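PDB 6Z5Y: lytic Polysaccharide Monooxygenase from Phytophthora infestans, which binds copper and probably cleaves plant cell-wall pectin by oxidation, acting as a secreted enzyme during infection of the host plant. Local coordinates for residues C143-Y148 with N166-T171. Numbering follows the deposited sequence.
Sequences CMLRFY and NCIPLT
M144 folds back over the neighbouring strand: CG is anti to its backbone N (chi1 -173°), and the bend at chi2 (62°) brings SD to 3.5 Å from P169 N, against the backbone nitrogens of I168 and P169 and C167 CB. A second bend, at chi3 (58°), sets CE alongside the proline ring, 3.9 Å from P169 CB. Next along this face, the R146 side chain runs past C167, whose SG lies 3.9 Å from R146 CG and equally near NE. M144 CG sits over the centre of the R146 guanidinium, so the methionine packs on both the proline and the arginine. On the other face C143 SG meets L170 CD1 at 3.7 Å, and the same methyl reaches L145 CB. F147 and N166 lie side by side, ring and amide planes 32° apart, with N166 OD1 3.7 Å from F147 CD2.

The two segments lie at the end of the antiparallel hairpin of strands 143-155 and 158-170 that is remote from its turn, in the five-stranded sheet of the LPMO core domain. Three hydrogen-bonded pairs, C143 with L170, L145 with I168 and F147 with N166, each make two backbone bonds, the longest being C143 N to L170 O at 3.3 Å. M144-P169 and R146-C167 are the non-hydrogen-bonded pairs, and the proline, which has no N-H to donate, therefore costs the pairing no bond.

C143 is bridged to C138 in the loop just before its strand, whereas C167 is joined to the distant C70. The buried N166 OD1 accepts a hydrogen bond from I4 N, and I4 also packs on L145, F147 and I168, bringing the N-terminal strand 4-6 against this face. That strand closely follows H1, a copper ligand; the F147 side chain itself remains about 11 Å from the copper.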
loop_
_atom_site.group_PDB
_atom_site.type_symbol
_atom_site.label_atom_id
_atom_site.label_comp_id
_atom_site.label_asym_id
_atom_site.label_seq_id
_atom_site.Cartn_x
_atom_site.Cartn_y
_atom_site.Cartn_z
ATOM N N CYS A 143 10.936 -8.139 11.655
ATOM C CA CYS A 143 10.593 -6.776 11.196
ATOM C C CYS A 143 9.089 -6.711 11.071
ATOM O O CYS A 143 8.438 -7.730 10.900
ATOM C CB CYS A 143 11.233 -6.383 9.867
ATOM S SG CYS A 143 10.803 -7.543 8.566
ATOM N N MET A 144 8.565 -5.520 11.087
ATOM C CA MET A 144 7.187 -5.294 10.654
ATOM C C MET A 144 7.192 -4.837 9.199
ATOM O O MET A 144 7.721 -3.759 8.875
ATOM C CB MET A 144 6.532 -4.214 11.511
ATOM C CG MET A 144 5.046 -4.038 11.223
ATOM S SD MET A 144 4.059 -5.500 11.547
ATOM C CE MET A 144 4.445 -5.749 13.262
ATOM N N LEU A 145 6.556 -5.631 8.348
ATOM C CA LEU A 145 6.288 -5.171 6.971
ATOM C C LEU A 145 5.068 -4.266 7.011
ATOM O O LEU A 145 4.070 -4.583 7.640
ATOM C CB LEU A 145 6.054 -6.362 6.058
ATOM C CG LEU A 145 5.770 -5.992 4.593
ATOM C CD1 LEU A 145 6.198 -7.122 3.656
ATOM C CD2 LEU A 145 4.294 -5.689 4.346
ATOM N N ARG A 146 5.183 -3.107 6.375
ATOM C CA ARG A 146 4.030 -2.221 6.225
ATOM C C ARG A 146 3.828 -1.912 4.764
ATOM O O ARG A 146 4.765 -1.515 4.058
ATOM C CB ARG A 146 4.179 -0.953 7.051
ATOM C CG ARG A 146 4.092 -1.222 8.547
ATOM C CD ARG A 146 4.197 0.049 9.364
ATOM N NE ARG A 146 4.050 -0.178 10.804
ATOM C CZ ARG A 146 5.029 -0.541 11.635
ATOM N NH1 ARG A 146 6.273 -0.701 11.200
ATOM N NH2 ARG A 146 4.770 -0.725 12.920
ATOM N N PHE A 147 2.597 -2.093 4.321
ATOM C CA PHE A 147 2.153 -1.761 2.951
ATOM C C PHE A 147 1.228 -0.577 3.031
ATOM O O PHE A 147 0.323 -0.553 3.896
ATOM C CB PHE A 147 1.428 -2.966 2.363
ATOM C CG PHE A 147 0.800 -2.750 1.016
ATOM C CD1 PHE A 147 1.603 -2.530 -0.085
ATOM C CD2 PHE A 147 -0.573 -2.693 0.859
ATOM C CE1 PHE A 147 1.013 -2.370 -1.341
ATOM C CE2 PHE A 147 -1.156 -2.515 -0.380
ATOM C CZ PHE A 147 -0.359 -2.352 -1.480
ATOM N N TYR A 148 1.413 0.355 2.125
ATOM C CA TYR A 148 0.539 1.527 1.972
ATOM C C TYR A 148 0.197 1.659 0.503
ATOM O O TYR A 148 1.113 1.635 -0.337
ATOM C CB TYR A 148 1.245 2.786 2.432
ATOM C CG TYR A 148 1.674 2.813 3.875
ATOM C CD1 TYR A 148 2.854 2.246 4.299
ATOM C CD2 TYR A 148 0.877 3.444 4.829
ATOM C CE1 TYR A 148 3.215 2.293 5.656
ATOM C CE2 TYR A 148 1.218 3.502 6.166
ATOM C CZ TYR A 148 2.391 2.920 6.582
ATOM O OH TYR A 148 2.795 2.973 7.901
ATOM N N ASN A 166 -1.569 -2.424 5.271
ATOM C CA ASN A 166 -1.351 -3.711 5.953
ATOM C C ASN A 166 -0.119 -3.568 6.841
ATOM O O ASN A 166 0.840 -2.866 6.492
ATOM C CB ASN A 166 -1.069 -4.844 4.965
ATOM C CG ASN A 166 -2.086 -5.058 3.869
ATOM O OD1 ASN A 166 -1.700 -5.575 2.817
ATOM N ND2 ASN A 166 -3.358 -4.770 4.091
ATOM N N CYS A 167 -0.128 -4.299 7.933
ATOM C CA CYS A 167 1.028 -4.512 8.810
ATOM C C CYS A 167 1.160 -6.027 8.915
ATOM O O CYS A 167 0.194 -6.665 9.305
ATOM C CB CYS A 167 0.822 -3.923 10.203
ATOM S SG CYS A 167 0.691 -2.131 10.147
ATOM N N ILE A 168 2.353 -6.539 8.595
ATOM C CA ILE A 168 2.590 -7.995 8.575
ATOM C C ILE A 168 3.884 -8.272 9.302
ATOM O O ILE A 168 4.963 -7.945 8.804
ATOM C CB ILE A 168 2.643 -8.538 7.140
ATOM C CG1 ILE A 168 1.363 -8.166 6.374
ATOM C CG2 ILE A 168 2.839 -10.035 7.193
ATOM C CD1 ILE A 168 1.331 -8.616 4.931
ATOM N N PRO A 169 3.816 -8.854 10.513
ATOM C CA PRO A 169 5.034 -9.142 11.236
ATOM C C PRO A 169 5.751 -10.291 10.535
ATOM O O PRO A 169 5.104 -11.289 10.161
ATOM C CB PRO A 169 4.548 -9.559 12.630
ATOM C CG PRO A 169 3.123 -10.085 12.393
ATOM C CD PRO A 169 2.582 -9.236 11.255
ATOM N N LEU A 170 7.074 -10.184 10.456
ATOM C CA LEU A 170 7.917 -11.205 9.820
ATOM C C LEU A 170 8.913 -11.744 10.832
ATOM O O LEU A 170 9.395 -11.026 11.693
ATOM C CB LEU A 170 8.670 -10.645 8.620
ATOM C CG LEU A 170 7.806 -9.947 7.565
ATOM C CD1 LEU A 170 8.644 -9.535 6.374
ATOM C CD2 LEU A 170 6.675 -10.824 7.095
ATOM N N THR A 171 9.263 -12.995 10.639
ATOM C CA THR A 171 10.275 -13.665 11.455
ATOM C C THR A 171 11.672 -13.180 11.092
ATOM O O THR A 171 11.942 -12.728 10.001
ATOM C CB THR A 171 10.179 -15.175 11.253
ATOM O OG1 THR A 171 10.413 -15.474 9.874
ATOM C CG2 THR A 171 8.833 -15.748 11.619
#